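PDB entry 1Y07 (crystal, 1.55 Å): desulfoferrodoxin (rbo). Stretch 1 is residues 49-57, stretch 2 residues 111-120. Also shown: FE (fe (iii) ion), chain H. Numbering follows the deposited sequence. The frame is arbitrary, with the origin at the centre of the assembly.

Stretch 1, residues 49-57: KHIPVVEVH
Stretch 2 111-120: QVLEAYEFCN

Two strands of one chain face each other through their side chains, with no clear hydrogen bond between them. The strand of stretch 1 runs to His-57, that of stretch 2 from Val-112 to Cys-119; their axes come within 7.4 Å and their directions differ by 139°, nearer antiparallel than parallel. The register is set by Pro-52 opposite Ala-115 (CA to CA 6.4 Å) and Val-56 opposite Val-112 (CA to CA 8.5 Å), so the strands are closer at the first pair than at the second. Together the stretches bury 371 Å².

Gln-111, in loop, stays out of reach. Val-112 (phi/psi -71/148, chi1 p) opens the contact by pointing toward stretch 1, where it meets two valines: its CG1 lies 4.2 Å from CG2 of Val-56, and its CG2 lies 4.4 Å from CG1 of Val-54. Both partners are extended, with chi1 t. Leu-113 has psi -48, a departure from extended geometry that breaks simple alternation: Val-112 and Ala-115, three apart, both point toward stretch 1, while Glu-114 points away.

From Ala-115 onward the rhythm is regular. Ala-115 (-118/149) is buried where the two strands are closer, and its CB is 3.7 Å from CG2 of Val-54 and 4.1 Å from CB of Pro-52, while its carbonyl O sits 3.6 Å from CG of Pro-52, whose ring is C-gamma endo. On stretch 1, Pro-52, Val-54 and Val-56 point toward stretch 2 as Val-53 points away, the usual alternation of a strand. Tyr-116 (-137/138, chi1 m) turns away.

Glu-117 (-131/144) points back toward stretch 1 with chi1 and chi2 both p and chi3 near 180°. Its CG passes 4.2 Å from CD of Pro-52, and its OE1 comes to 2.6 Å from the backbone O of His-50. Two oxygens so close suggest a protonated carboxyl group, though the geometry does not settle it. The same OE1 lies at the edge of the His-50 ring, near its plane.

Phe-118 (-111/121, chi1 t) points away, and Cys-119 (-97/137, chi1 163°, t) points toward stretch 1 to finish the contact at iron. Its SG binds FE at 2.1 Å; NE2 of His-50 binds FE at 2.3 Å, and three atoms elsewhere in the structure also bind the metal. His-50 (-126/-27, chi1 m, chi2 91°) starts sideways, but its ring end comes nearer. Shared coordination places NE2 of His-50 3.5 Å from SG of Cys-119, with the sulfur at the ring edge, 81° off the normal.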

# COMPACT_ATOMS: atom_id res chain seq x y z
N LYS B 49 4.91 -8.63 22.61
CA LYS B 49 3.57 -8.21 22.29
C LYS B 49 3.53 -7.41 20.97
O LYS B 49 2.45 -7.07 20.50
CB LYS B 49 2.96 -7.36 23.42
CG LYS B 49 2.40 -8.18 24.61
CD LYS B 49 2.66 -7.51 25.96
CE LYS B 49 1.38 -7.17 26.72
NZ LYS B 49 0.84 -8.28 27.56
N HIS B 50 4.69 -7.13 20.35
CA HIS B 50 4.71 -6.21 19.18
C HIS B 50 5.34 -6.71 17.89
O HIS B 50 4.92 -6.23 16.82
CB HIS B 50 5.30 -4.82 19.53
CG HIS B 50 4.42 -4.01 20.45
ND1 HIS B 50 4.55 -4.05 21.83
CD2 HIS B 50 3.38 -3.18 20.18
CE1 HIS B 50 3.62 -3.27 22.36
NE2 HIS B 50 2.86 -2.78 21.39
N ILE B 51 6.30 -7.64 17.93
CA ILE B 51 6.86 -8.17 16.67
C ILE B 51 5.86 -9.07 15.92
O ILE B 51 5.41 -10.06 16.49
CB ILE B 51 8.19 -8.92 16.91
CG1 ILE B 51 9.26 -7.92 17.35
CG2 ILE B 51 8.61 -9.71 15.66
CD1 ILE B 51 10.54 -8.52 17.52
N PRO B 52 5.57 -8.77 14.65
CA PRO B 52 4.65 -9.57 13.85
C PRO B 52 5.23 -10.96 13.56
O PRO B 52 6.43 -11.09 13.24
CB PRO B 52 4.44 -8.73 12.56
CG PRO B 52 5.46 -7.75 12.54
CD PRO B 52 6.10 -7.64 13.88
N VAL B 53 4.40 -11.98 13.78
CA VAL B 53 4.69 -13.34 13.43
C VAL B 53 3.99 -13.65 12.12
O VAL B 53 2.79 -13.45 12.02
CB VAL B 53 4.21 -14.34 14.56
CG1 VAL B 53 4.20 -15.80 14.09
CG2 VAL B 53 5.07 -14.18 15.82
N VAL B 54 4.74 -14.16 11.15
CA VAL B 54 4.24 -14.47 9.82
C VAL B 54 4.08 -15.98 9.64
O VAL B 54 4.97 -16.75 9.99
CB VAL B 54 5.18 -13.84 8.71
CG1 VAL B 54 4.67 -14.12 7.32
CG2 VAL B 54 5.32 -12.32 8.95
N GLU B 55 2.93 -16.40 9.13
CA GLU B 55 2.61 -17.82 8.96
C GLU B 55 2.00 -18.00 7.58
O GLU B 55 0.89 -17.54 7.32
CB GLU B 55 1.61 -18.28 10.01
CG GLU B 55 2.15 -18.28 11.42
CD GLU B 55 1.15 -18.80 12.43
OE1 GLU B 55 -0.05 -18.99 12.08
OE2 GLU B 55 1.57 -19.02 13.59
N VAL B 56 2.75 -18.63 6.69
CA VAL B 56 2.33 -18.83 5.32
C VAL B 56 1.72 -20.20 5.15
O VAL B 56 2.21 -21.23 5.67
CB VAL B 56 3.49 -18.69 4.33
CG1 VAL B 56 3.00 -18.85 2.88
CG2 VAL B 56 4.19 -17.38 4.52
N HIS B 57 0.62 -20.22 4.43
CA HIS B 57 0.11 -21.42 3.90
C HIS B 57 -0.32 -21.10 2.48
O HIS B 57 -1.29 -20.41 2.29
CB HIS B 57 -1.05 -21.84 4.75
CG HIS B 57 -2.23 -22.34 3.98
ND1 HIS B 57 -3.41 -21.62 3.93
CD2 HIS B 57 -2.48 -23.53 3.35
CE1 HIS B 57 -4.30 -22.30 3.24
NE2 HIS B 57 -3.77 -23.46 2.87
N GLN B 111 5.88 -13.78 -3.34
CA GLN B 111 6.39 -14.36 -2.10
C GLN B 111 6.54 -13.28 -1.06
O GLN B 111 6.87 -12.14 -1.40
CB GLN B 111 7.76 -15.07 -2.31
CG GLN B 111 7.70 -16.15 -3.37
CD GLN B 111 9.01 -16.80 -3.68
OE1 GLN B 111 9.19 -17.98 -3.39
NE2 GLN B 111 9.91 -16.06 -4.34
N VAL B 112 6.30 -13.60 0.20
CA VAL B 112 6.39 -12.60 1.26
C VAL B 112 7.83 -12.20 1.55
O VAL B 112 8.72 -13.06 1.46
CB VAL B 112 5.73 -13.11 2.55
CG1 VAL B 112 6.50 -14.21 3.15
CG2 VAL B 112 5.58 -12.00 3.56
N LEU B 113 8.07 -10.94 1.93
CA LEU B 113 9.39 -10.47 2.39
C LEU B 113 9.40 -10.04 3.85
O LEU B 113 10.30 -10.41 4.61
CB LEU B 113 9.91 -9.32 1.54
CG LEU B 113 10.28 -9.68 0.10
CD1 LEU B 113 10.65 -8.43 -0.67
CD2 LEU B 113 11.45 -10.69 0.04
N GLU B 114 8.44 -9.23 4.26
CA GLU B 114 8.47 -8.59 5.59
C GLU B 114 7.09 -8.10 5.98
O GLU B 114 6.31 -7.70 5.13
CB GLU B 114 9.47 -7.42 5.61
CG GLU B 114 9.75 -6.85 6.99
CD GLU B 114 11.05 -6.01 7.04
OE1 GLU B 114 11.68 -5.90 8.13
OE2 GLU B 114 11.45 -5.48 5.99
N ALA B 115 6.81 -8.14 7.26
CA ALA B 115 5.57 -7.62 7.81
C ALA B 115 5.89 -6.51 8.78
O ALA B 115 6.92 -6.57 9.44
CB ALA B 115 4.78 -8.70 8.50
N TYR B 116 4.98 -5.54 8.89
CA TYR B 116 5.09 -4.34 9.73
C TYR B 116 3.75 -4.13 10.41
O TYR B 116 2.76 -4.34 9.78
CB TYR B 116 5.45 -3.08 8.92
CG TYR B 116 6.61 -3.26 7.97
CD1 TYR B 116 6.43 -3.90 6.76
CD2 TYR B 116 7.90 -2.82 8.30
CE1 TYR B 116 7.47 -4.09 5.87
CE2 TYR B 116 8.95 -2.99 7.40
CZ TYR B 116 8.72 -3.65 6.19
OH TYR B 116 9.73 -3.90 5.27
N GLU B 117 3.74 -3.79 11.70
CA GLU B 117 2.49 -3.51 12.44
C GLU B 117 2.64 -2.22 13.19
O GLU B 117 3.73 -1.91 13.66
CB GLU B 117 2.10 -4.65 13.39
CG GLU B 117 3.02 -4.84 14.58
CD GLU B 117 2.71 -3.97 15.80
OE1 GLU B 117 3.43 -4.07 16.82
OE2 GLU B 117 1.79 -3.15 15.78
N PHE B 118 1.57 -1.44 13.28
CA PHE B 118 1.54 -0.21 14.07
C PHE B 118 0.64 -0.33 15.30
O PHE B 118 -0.56 -0.57 15.17
CB PHE B 118 1.03 0.96 13.19
CG PHE B 118 0.94 2.28 13.95
CD1 PHE B 118 2.08 2.91 14.41
CD2 PHE B 118 -0.28 2.89 14.19
CE1 PHE B 118 2.00 4.09 15.12
CE2 PHE B 118 -0.36 4.10 14.90
CZ PHE B 118 0.76 4.68 15.35
N CYS B 119 1.24 -0.12 16.47
CA CYS B 119 0.48 0.01 17.71
C CYS B 119 0.27 1.51 18.02
O CYS B 119 1.17 2.32 17.89
CB CYS B 119 1.21 -0.69 18.84
SG CYS B 119 0.63 -0.19 20.49
N ASN B 120 -0.93 1.87 18.43
CA ASN B 120 -1.25 3.28 18.59
C ASN B 120 -0.45 3.92 19.71
O ASN B 120 -0.17 5.12 19.69
CB ASN B 120 -2.76 3.47 18.81
CG ASN B 120 -3.16 3.28 20.24
OD1 ASN B 120 -3.06 2.17 20.80
ND2 ASN B 120 -3.65 4.35 20.84
FE FE H . 1.19 -1.46 22.13